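Local coordinates for protein sugar-phosphate aldolase (Thermotoga maritima, PDB 1PVT) that belongs to the class II aldolase and adducin group of alpha/beta proteins, in which helices pack against a central beta sheet, at residues A[27-32]-A[98-103]; A[51-56]-A[105-110]; A[81-84]-A[90-93]; A[110-115]-A[178-183]. All coordinates share one frame; numbering follows the deposited sequence.

Contact 1. Residues A[27-32]-A[98-103]; sequences AGNISV and KPTSEF
Asn-29, on strand 28-34, meets Thr-100 and Glu-102, which belong to the turn leading into helix 103-115. Its amide lies against the threonine, OD1 coming within 3.3 Å of Thr-100 CB, while ND2 lies close to the carboxylate, 3.1 Å from Glu-102 OE2. Amide and carboxylate planes are turned 61° apart, and the N-H bonds are poorly aimed at the acid, so this is polar proximity without a clear hydrogen bond. The polar ends look to other partners: Asn-29 OD1 is hydrogen-bonded to Thr-63 OG1, and Glu-102 OE2 to His-106 NE2.

Thr-100 suits a turn before a helix. With OG1 opposite its own backbone nitrogen (chi1 161°), the hydroxyl accepts from Glu-102 N at 3.1 Å, closing an ST turn, and Phe-103 N bonds to Thr-100 O in the overlapping type I turn. Glu-102, at the N-cap position, has a chain long enough to reach back to the strand.

On the sheet, strand 28-34 runs between strands 58-63 and 122-126. Helix 2-19 packs on Ile-30, whereas Asn-29 faces the start of helix 103-115.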
# COMPACT_ATOMS: atom_id res chain seq x y z
N ALA A 27 -2.16 8.20 8.89
CA ALA A 27 -2.58 8.05 7.50
C ALA A 27 -1.57 7.26 6.69
O ALA A 27 -0.73 7.84 5.99
CB ALA A 27 -2.79 9.41 6.87
N GLY A 28 -1.65 5.94 6.78
CA GLY A 28 -0.72 5.11 6.04
C GLY A 28 -0.59 3.73 6.66
O GLY A 28 -0.44 3.59 7.88
N ASN A 29 -0.65 2.70 5.81
CA ASN A 29 -0.54 1.33 6.29
C ASN A 29 0.30 0.55 5.34
O ASN A 29 0.51 0.95 4.20
CB ASN A 29 -1.92 0.71 6.37
CG ASN A 29 -2.82 1.45 7.31
OD1 ASN A 29 -2.67 1.37 8.54
ND2 ASN A 29 -3.76 2.21 6.75
N ILE A 30 0.75 -0.60 5.82
CA ILE A 30 1.59 -1.49 5.03
C ILE A 30 1.03 -2.89 5.21
O ILE A 30 0.43 -3.19 6.23
CB ILE A 30 3.04 -1.48 5.56
CG1 ILE A 30 3.59 -0.05 5.54
CG2 ILE A 30 3.89 -2.44 4.72
CD1 ILE A 30 4.92 0.12 6.24
N SER A 31 1.21 -3.74 4.21
CA SER A 31 0.74 -5.12 4.30
C SER A 31 1.61 -6.05 3.45
O SER A 31 1.89 -5.78 2.27
CB SER A 31 -0.73 -5.23 3.85
OG SER A 31 -0.87 -5.00 2.45
N VAL A 32 2.04 -7.14 4.07
CA VAL A 32 2.88 -8.11 3.37
C VAL A 32 2.24 -9.48 3.49
O VAL A 32 1.77 -9.88 4.56
CB VAL A 32 4.32 -8.16 3.96
CG1 VAL A 32 5.24 -8.99 3.05
CG2 VAL A 32 4.86 -6.75 4.13
N LYS A 98 -6.73 -4.57 16.48
CA LYS A 98 -7.28 -5.14 15.26
C LYS A 98 -6.51 -4.48 14.13
O LYS A 98 -5.99 -3.38 14.30
CB LYS A 98 -8.76 -4.82 15.13
CG LYS A 98 -9.60 -5.51 16.17
CD LYS A 98 -11.04 -5.06 16.11
CE LYS A 98 -11.93 -5.96 16.95
NZ LYS A 98 -11.95 -7.37 16.44
N PRO A 99 -6.42 -5.13 12.97
CA PRO A 99 -5.69 -4.48 11.88
C PRO A 99 -6.30 -3.12 11.55
O PRO A 99 -7.27 -2.67 12.18
CB PRO A 99 -5.84 -5.47 10.72
CG PRO A 99 -6.05 -6.78 11.40
CD PRO A 99 -6.96 -6.43 12.54
N THR A 100 -5.72 -2.47 10.55
CA THR A 100 -6.19 -1.17 10.11
C THR A 100 -7.58 -1.26 9.50
O THR A 100 -7.98 -2.31 9.00
CB THR A 100 -5.24 -0.58 9.06
OG1 THR A 100 -5.93 0.44 8.33
CG2 THR A 100 -4.79 -1.66 8.09
N SER A 101 -8.30 -0.16 9.54
CA SER A 101 -9.63 -0.11 8.97
C SER A 101 -9.60 -0.56 7.50
O SER A 101 -10.53 -1.22 7.04
CB SER A 101 -10.18 1.32 9.04
OG SER A 101 -10.04 1.88 10.34
N GLU A 102 -8.55 -0.20 6.77
CA GLU A 102 -8.48 -0.57 5.35
C GLU A 102 -8.01 -1.99 5.09
O GLU A 102 -7.65 -2.36 3.97
CB GLU A 102 -7.62 0.44 4.56
CG GLU A 102 -6.21 0.65 5.05
CD GLU A 102 -5.53 1.78 4.30
OE1 GLU A 102 -6.10 2.89 4.26
OE2 GLU A 102 -4.43 1.56 3.76
N PHE A 103 -8.03 -2.78 6.16
CA PHE A 103 -7.64 -4.18 6.10
C PHE A 103 -8.42 -4.88 4.98
O PHE A 103 -7.83 -5.57 4.14
CB PHE A 103 -7.91 -4.79 7.49
CG PHE A 103 -8.25 -6.25 7.48
CD1 PHE A 103 -7.56 -7.16 6.67
CD2 PHE A 103 -9.27 -6.73 8.30
CE1 PHE A 103 -7.88 -8.53 6.68
CE2 PHE A 103 -9.61 -8.10 8.32
CZ PHE A 103 -8.91 -9.00 7.50

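Contact 2. Residues A[51-56]-A[105-110]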
# COMPACT_ATOMS: atom_id res chain seq x y z
N PHE A 51 -17.51 -9.25 7.13
CA PHE A 51 -18.04 -9.58 5.82
C PHE A 51 -17.64 -11.02 5.50
O PHE A 51 -16.82 -11.60 6.21
CB PHE A 51 -17.49 -8.62 4.76
CG PHE A 51 -15.98 -8.64 4.63
CD1 PHE A 51 -15.35 -9.54 3.77
CD2 PHE A 51 -15.20 -7.74 5.34
CE1 PHE A 51 -13.96 -9.54 3.62
CE2 PHE A 51 -13.81 -7.73 5.21
CZ PHE A 51 -13.19 -8.63 4.34
N ASP A 52 -18.20 -11.60 4.44
CA ASP A 52 -17.84 -12.98 4.12
C ASP A 52 -16.69 -13.16 3.15
O ASP A 52 -16.83 -12.93 1.94
CB ASP A 52 -19.04 -13.76 3.57
CG ASP A 52 -18.70 -15.22 3.33
OD1 ASP A 52 -17.87 -15.51 2.42
OD2 ASP A 52 -19.25 -16.07 4.06
N TYR A 53 -15.56 -13.60 3.69
CA TYR A 53 -14.38 -13.83 2.89
C TYR A 53 -14.46 -15.19 2.21
O TYR A 53 -14.66 -16.21 2.86
CB TYR A 53 -13.14 -13.77 3.78
CG TYR A 53 -11.89 -14.06 3.03
CD1 TYR A 53 -11.48 -13.22 1.99
CD2 TYR A 53 -11.12 -15.18 3.31
CE1 TYR A 53 -10.33 -13.49 1.26
CE2 TYR A 53 -9.97 -15.48 2.59
CZ TYR A 53 -9.58 -14.62 1.56
OH TYR A 53 -8.43 -14.89 0.83
N ASP A 54 -14.29 -15.18 0.89
CA ASP A 54 -14.35 -16.39 0.09
C ASP A 54 -13.10 -16.57 -0.77
O ASP A 54 -13.13 -17.26 -1.79
CB ASP A 54 -15.60 -16.37 -0.79
CG ASP A 54 -15.63 -17.52 -1.79
OD1 ASP A 54 -15.54 -18.69 -1.36
OD2 ASP A 54 -15.76 -17.25 -3.01
N GLY A 55 -12.00 -15.95 -0.37
CA GLY A 55 -10.77 -16.09 -1.13
C GLY A 55 -9.91 -17.18 -0.52
O GLY A 55 -10.26 -17.70 0.54
N PRO A 56 -8.78 -17.54 -1.15
CA PRO A 56 -7.90 -18.59 -0.61
C PRO A 56 -7.42 -18.31 0.82
O PRO A 56 -7.72 -17.27 1.40
CB PRO A 56 -6.74 -18.61 -1.60
CG PRO A 56 -7.40 -18.22 -2.90
CD PRO A 56 -8.30 -17.08 -2.47
N THR A 105 -9.76 -3.80 2.27
CA THR A 105 -9.25 -3.40 0.97
C THR A 105 -8.01 -4.20 0.61
O THR A 105 -7.96 -4.83 -0.44
CB THR A 105 -8.90 -1.92 0.95
OG1 THR A 105 -10.04 -1.15 1.36
CG2 THR A 105 -8.50 -1.50 -0.44
N HIS A 106 -7.02 -4.18 1.50
CA HIS A 106 -5.78 -4.92 1.30
C HIS A 106 -6.10 -6.37 1.02
O HIS A 106 -5.48 -7.03 0.18
CB HIS A 106 -4.92 -4.86 2.57
CG HIS A 106 -4.25 -3.53 2.79
ND1 HIS A 106 -2.89 -3.36 2.65
CD2 HIS A 106 -4.76 -2.32 3.10
CE1 HIS A 106 -2.59 -2.09 2.88
NE2 HIS A 106 -3.70 -1.44 3.15
N LEU A 107 -7.08 -6.87 1.77
CA LEU A 107 -7.50 -8.24 1.64
C LEU A 107 -7.72 -8.56 0.19
O LEU A 107 -7.11 -9.47 -0.37
CB LEU A 107 -8.80 -8.48 2.39
CG LEU A 107 -8.72 -9.62 3.40
CD1 LEU A 107 -10.12 -10.02 3.80
CD2 LEU A 107 -7.97 -10.80 2.79
N MSE A 108 -8.59 -7.77 -0.44
CA MSE A 108 -8.92 -7.98 -1.83
C MSE A 108 -7.75 -8.01 -2.79
O MSE A 108 -7.66 -8.93 -3.61
CB MSE A 108 -9.95 -6.94 -2.29
CG MSE A 108 -11.31 -7.12 -1.62
SE MSE A 108 -11.84 -9.01 -1.39
CE MSE A 108 -12.20 -8.97 0.53
N ILE A 109 -6.86 -7.03 -2.70
CA ILE A 109 -5.71 -7.01 -3.59
C ILE A 109 -4.87 -8.24 -3.36
O ILE A 109 -4.36 -8.86 -4.31
CB ILE A 109 -4.79 -5.79 -3.36
CG1 ILE A 109 -5.57 -4.49 -3.47
CG2 ILE A 109 -3.67 -5.80 -4.39
CD1 ILE A 109 -6.26 -4.08 -2.19
N HIS A 110 -4.71 -8.59 -2.09
CA HIS A 110 -3.91 -9.74 -1.72
C HIS A 110 -4.46 -11.02 -2.32
O HIS A 110 -3.73 -11.76 -2.99
CB HIS A 110 -3.83 -9.86 -0.19
CG HIS A 110 -2.72 -9.06 0.42
ND1 HIS A 110 -1.41 -9.14 -0.02
CD2 HIS A 110 -2.71 -8.19 1.46
CE1 HIS A 110 -0.65 -8.36 0.72
NE2 HIS A 110 -1.41 -7.77 1.63
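Near-extended backbone at Phe-51 and Tyr-53 faces regular helix at 105-110, where His-110 N bonds to His-106 O, and no hydrogen bond joins the two segments. What holds them together is apolar. Leu-107 reaches from the helix to both aromatic rings: CD1 sits between them, at the edge of the Phe-51 ring, near its plane, 3.4 Å from Phe-51 CZ, and also close to Tyr-53 CD1, while CD2 lies 3.9 Å from Tyr-53 CE1. A branched leucine suits this place because one side chain can serve both rings.

Met-108, a selenomethionine, and Phe-51 reach toward each other. Bends at chi2 and chi3 curl the Met-108 chain so that its terminal CE methyl stands 3.6 Å from Phe-51 CE1; an unbranched, flexible chain can make such a turn. In this alpha/beta fold the short strand 52-53, which is not one of the strands of the main sheet, packs against helix 103-115. Val-173 of helix 173-182 touches both Phe-51 and Met-108.

Tyr-53 has a polar task as well. Its CG is anti to the backbone nitrogen (chi1 178°), and the ring stretches along the segment until OH donates to Pro-56 O at a short 2.5 Å, a length not to be pressed at this resolution, with the acceptor at the ring edge and in its plane. The donor is tilted 15° from the carbonyl plane. Gly-55 N sits 3.3 Å above the ring, over its centre; a CB on Gly-55 would come too close to Tyr-53 OH.

Contact 3. Residues A[81-84]-A[90-93]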
# COMPACT_ATOMS: atom_id res chain seq x y z
N LEU A 81 0.03 -9.96 12.55
CA LEU A 81 0.28 -11.16 11.77
C LEU A 81 -1.08 -11.82 11.80
O LEU A 81 -1.65 -12.04 12.86
CB LEU A 81 1.29 -12.09 12.44
CG LEU A 81 1.24 -13.47 11.78
CD1 LEU A 81 1.59 -13.37 10.30
CD2 LEU A 81 2.19 -14.39 12.48
N LEU A 82 -1.60 -12.13 10.63
CA LEU A 82 -2.92 -12.71 10.58
C LEU A 82 -3.01 -13.93 9.71
O LEU A 82 -2.25 -14.09 8.75
CB LEU A 82 -3.91 -11.69 10.07
CG LEU A 82 -3.88 -10.33 10.76
CD1 LEU A 82 -4.78 -9.39 9.98
CD2 LEU A 82 -4.33 -10.46 12.22
N HIS A 83 -3.94 -14.81 10.05
CA HIS A 83 -4.17 -15.99 9.25
C HIS A 83 -5.56 -15.75 8.66
O HIS A 83 -6.55 -15.61 9.39
CB HIS A 83 -4.15 -17.26 10.11
CG HIS A 83 -4.24 -18.52 9.32
ND1 HIS A 83 -3.51 -18.74 8.17
CD2 HIS A 83 -4.99 -19.64 9.50
CE1 HIS A 83 -3.80 -19.93 7.68
NE2 HIS A 83 -4.70 -20.50 8.47
N VAL A 84 -5.60 -15.66 7.33
CA VAL A 84 -6.84 -15.40 6.62
C VAL A 84 -7.50 -16.70 6.17
O VAL A 84 -7.03 -17.39 5.25
CB VAL A 84 -6.59 -14.47 5.42
CG1 VAL A 84 -7.88 -14.25 4.65
CG2 VAL A 84 -6.06 -13.13 5.91
N TYR A 90 -11.11 -14.64 10.91
CA TYR A 90 -9.68 -14.55 10.71
C TYR A 90 -9.14 -14.51 12.13
O TYR A 90 -9.82 -14.04 13.05
CB TYR A 90 -9.32 -13.26 9.97
CG TYR A 90 -9.40 -11.99 10.80
CD1 TYR A 90 -8.33 -11.60 11.61
CD2 TYR A 90 -10.52 -11.16 10.72
CE1 TYR A 90 -8.37 -10.40 12.33
CE2 TYR A 90 -10.57 -9.96 11.43
CZ TYR A 90 -9.49 -9.58 12.23
OH TYR A 90 -9.53 -8.37 12.90
N GLU A 91 -7.92 -15.01 12.31
CA GLU A 91 -7.32 -15.04 13.64
C GLU A 91 -6.04 -14.21 13.76
O GLU A 91 -5.26 -14.11 12.81
CB GLU A 91 -7.08 -16.50 14.04
CG GLU A 91 -6.48 -17.35 12.92
CD GLU A 91 -6.47 -18.85 13.25
OE1 GLU A 91 -5.78 -19.62 12.53
OE2 GLU A 91 -7.16 -19.25 14.22
N ILE A 92 -5.85 -13.61 14.93
CA ILE A 92 -4.67 -12.79 15.18
C ILE A 92 -3.58 -13.58 15.89
O ILE A 92 -3.79 -14.08 17.00
CB ILE A 92 -5.03 -11.59 16.03
CG1 ILE A 92 -6.03 -10.72 15.28
CG2 ILE A 92 -3.77 -10.82 16.39
CD1 ILE A 92 -6.52 -9.50 16.07
N LEU A 93 -2.42 -13.68 15.24
CA LEU A 93 -1.25 -14.38 15.79
C LEU A 93 -0.37 -13.38 16.55
O LEU A 93 0.06 -13.66 17.67
CB LEU A 93 -0.44 -15.03 14.67
CG LEU A 93 -0.87 -16.40 14.11
CD1 LEU A 93 -2.32 -16.36 13.66
CD2 LEU A 93 0.04 -16.79 12.95
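His-83 sends its ring out with CG anti to the backbone nitrogen (chi1 -174°), while Glu-91, across from it, places CG between its own nitrogen and carbonyl carbon (chi1 44°), leaning the acid chain toward the imidazole. The two belong to a beta hairpin of strands 79-84 and 89-92, which run nearly antiparallel. They form a hydrogen-bonded pair: His-83 N donates to Glu-91 O at 3.1 Å and Glu-91 N to His-83 O at 3.3 Å. Two residues on, Leu-93 N reaches Leu-81 O at 3.0 Å.

The sheet's two faces differ. Leu-82 and Ile-92, a non-hydrogen-bonded pair, lie side by side on one face, with Leu-82 CD2 3.5 Å from Ile-92 CG1 and 4.0 Å from Tyr-90 CE1. Their branched chains suit a buried surface, and Pro-99 touches both Leu-82 and Tyr-90. Where the strand turns away at Leu-93, its side chain meets Leu-81, CD2 against CD2.

The His-83 face is more polar. Tyr-59 stacks on the imidazole, and a flat ring is well suited to that place. The extended part of Glu-91 runs beside the histidine, the carboxylate turned 32° from the ring plane. A nearby acid could make the imidazole more basic, though its protonation is not known here. Glu-91 OE1 comes to the ring's edge, near its plane, 3.1 Å from the carbon His-83 CD2.

Contact 4. Residues A[110-115]-A[178-183]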
# COMPACT_ATOMS: atom_id res chain seq x y z
N HIS A 110 -4.71 -8.59 -2.09
CA HIS A 110 -3.91 -9.74 -1.72
C HIS A 110 -4.46 -11.02 -2.32
O HIS A 110 -3.73 -11.76 -2.99
CB HIS A 110 -3.83 -9.86 -0.19
CG HIS A 110 -2.72 -9.06 0.42
ND1 HIS A 110 -1.41 -9.14 -0.02
CD2 HIS A 110 -2.71 -8.19 1.46
CE1 HIS A 110 -0.65 -8.36 0.72
NE2 HIS A 110 -1.41 -7.77 1.63
N ALA A 111 -5.74 -11.29 -2.10
CA ALA A 111 -6.36 -12.48 -2.65
C ALA A 111 -6.04 -12.58 -4.14
O ALA A 111 -5.42 -13.54 -4.60
CB ALA A 111 -7.86 -12.45 -2.41
N LYS A 112 -6.44 -11.56 -4.90
CA LYS A 112 -6.23 -11.54 -6.34
C LYS A 112 -4.78 -11.68 -6.74
O LYS A 112 -4.46 -12.32 -7.74
CB LYS A 112 -6.81 -10.25 -6.92
CG LYS A 112 -8.17 -9.87 -6.33
CD LYS A 112 -9.28 -10.93 -6.58
CE LYS A 112 -9.74 -10.95 -8.05
NZ LYS A 112 -10.93 -11.85 -8.31
N PHE A 113 -3.90 -11.08 -5.96
CA PHE A 113 -2.47 -11.14 -6.23
C PHE A 113 -1.96 -12.57 -6.08
O PHE A 113 -1.11 -13.03 -6.85
CB PHE A 113 -1.72 -10.22 -5.26
CG PHE A 113 -1.37 -8.88 -5.84
CD1 PHE A 113 -0.64 -7.96 -5.10
CD2 PHE A 113 -1.73 -8.55 -7.15
CE1 PHE A 113 -0.27 -6.74 -5.64
CE2 PHE A 113 -1.36 -7.33 -7.71
CZ PHE A 113 -0.63 -6.42 -6.95
N LYS A 114 -2.48 -13.26 -5.08
CA LYS A 114 -2.10 -14.63 -4.81
C LYS A 114 -2.41 -15.47 -6.05
O LYS A 114 -1.63 -16.34 -6.44
CB LYS A 114 -2.88 -15.15 -3.60
CG LYS A 114 -2.34 -16.44 -3.00
CD LYS A 114 -3.20 -16.89 -1.84
CE LYS A 114 -2.64 -18.14 -1.18
NZ LYS A 114 -1.36 -17.86 -0.46
N GLU A 115 -3.56 -15.19 -6.66
CA GLU A 115 -4.00 -15.90 -7.86
C GLU A 115 -3.29 -15.37 -9.10
O GLU A 115 -2.64 -16.13 -9.83
CB GLU A 115 -5.51 -15.75 -8.04
CG GLU A 115 -6.34 -16.53 -7.01
CD GLU A 115 -7.85 -16.35 -7.19
OE1 GLU A 115 -8.33 -16.43 -8.35
OE2 GLU A 115 -8.55 -16.14 -6.17
N LYS A 178 -12.10 -2.68 -7.09
CA LYS A 178 -11.84 -1.62 -8.06
C LYS A 178 -10.33 -1.55 -8.34
O LYS A 178 -9.88 -1.73 -9.47
CB LYS A 178 -12.29 -0.26 -7.50
CG LYS A 178 -13.79 -0.06 -7.41
CD LYS A 178 -14.13 1.43 -7.35
CE LYS A 178 -15.61 1.68 -7.60
NZ LYS A 178 -15.94 3.13 -7.78
N THR A 179 -9.57 -1.31 -7.27
CA THR A 179 -8.12 -1.21 -7.34
C THR A 179 -7.46 -2.32 -8.13
O THR A 179 -6.62 -2.07 -9.00
CB THR A 179 -7.51 -1.19 -5.94
OG1 THR A 179 -7.96 -0.02 -5.24
CG2 THR A 179 -5.99 -1.20 -6.00
N VAL A 180 -7.82 -3.56 -7.81
CA VAL A 180 -7.24 -4.70 -8.50
C VAL A 180 -7.41 -4.61 -10.01
O VAL A 180 -6.50 -4.93 -10.77
CB VAL A 180 -7.85 -6.03 -8.00
CG1 VAL A 180 -7.15 -7.21 -8.68
CG2 VAL A 180 -7.71 -6.14 -6.50
N GLU A 181 -8.59 -4.16 -10.44
CA GLU A 181 -8.88 -4.04 -11.87
C GLU A 181 -7.93 -3.08 -12.57
O GLU A 181 -7.36 -3.40 -13.62
CB GLU A 181 -10.32 -3.55 -12.05
CG GLU A 181 -11.32 -4.34 -11.23
CD GLU A 181 -12.73 -3.84 -11.43
OE1 GLU A 181 -12.95 -2.61 -11.33
OE2 GLU A 181 -13.63 -4.68 -11.68
N LYS A 182 -7.76 -1.89 -11.99
CA LYS A 182 -6.88 -0.87 -12.55
C LYS A 182 -5.45 -1.35 -12.34
O LYS A 182 -4.55 -1.09 -13.14
CB LYS A 182 -7.09 0.45 -11.82
CG LYS A 182 -8.52 0.66 -11.32
CD LYS A 182 -9.54 0.68 -12.45
CE LYS A 182 -10.96 0.74 -11.90
NZ LYS A 182 -11.21 1.95 -11.06
N SER A 183 -5.25 -2.08 -11.24
CA SER A 183 -3.94 -2.61 -10.89
C SER A 183 -3.59 -3.85 -11.71
O SER A 183 -2.83 -4.71 -11.25
CB SER A 183 -3.91 -2.95 -9.40
OG SER A 183 -2.67 -3.53 -9.04
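Apolar packing between Lys-112 and Val-180 makes up the larger part of this meeting of two helices. The lysine uses the base of its chain: CB is 3.5 Å from Val-180 CG1, and CG rests against both valine methyls, 3.8 Å from CG2. The two side chains cross at about a right angle. With CG1 anti to its backbone nitrogen (chi1 -177°), Val-180 spreads its branches over the lysine methylenes. Valine is short enough to fit closely there, while lysine offers an apolar stem and, by bending at chi2 and chi3, carries its ammonium end away from the other helix.

A looser, mixed contact joins Phe-113 to Ser-183, the first residue past the helical backbone of 173-182. The ring reaches out until CZ stands 4.1 Å from Ser-183 OG, the hydroxyl lying oblique to its plane. No hydrogen bond links the segments.

Phe-113 also packs edge-to-face on Phe-199 of strand 196-200 and touches Arg-33 of strand 28-34. The contact thus joins the last turns of helices 103-115 and 173-182, with Lys-178 and Lys-182 of the latter salt-bridged to Glu-166 beside strand 163-165.

In the fold
Helix 103-115 links most of these sites. Contact 1 lies at its start, contact 2 on its middle and contact 4 on its last turns; contacts 2 and 4 share His-110, their centres about 10 Å apart. Contact 3, the hairpin that precedes this helix in the chain, falls within the sequence spanned by both contact 1 and contact 2, and its centre is about 13 Å from each of theirs. Contacts 1 and 3 reach the same mixed sheet. Contacts 3 and 4 do not touch, their centres about 20 Å apart. Ser-31 probably hydrogen-bonds His-106 and His-110, tying strand 28-34 to the helix, so one helix connects sheet, hairpin side and helix 173-182.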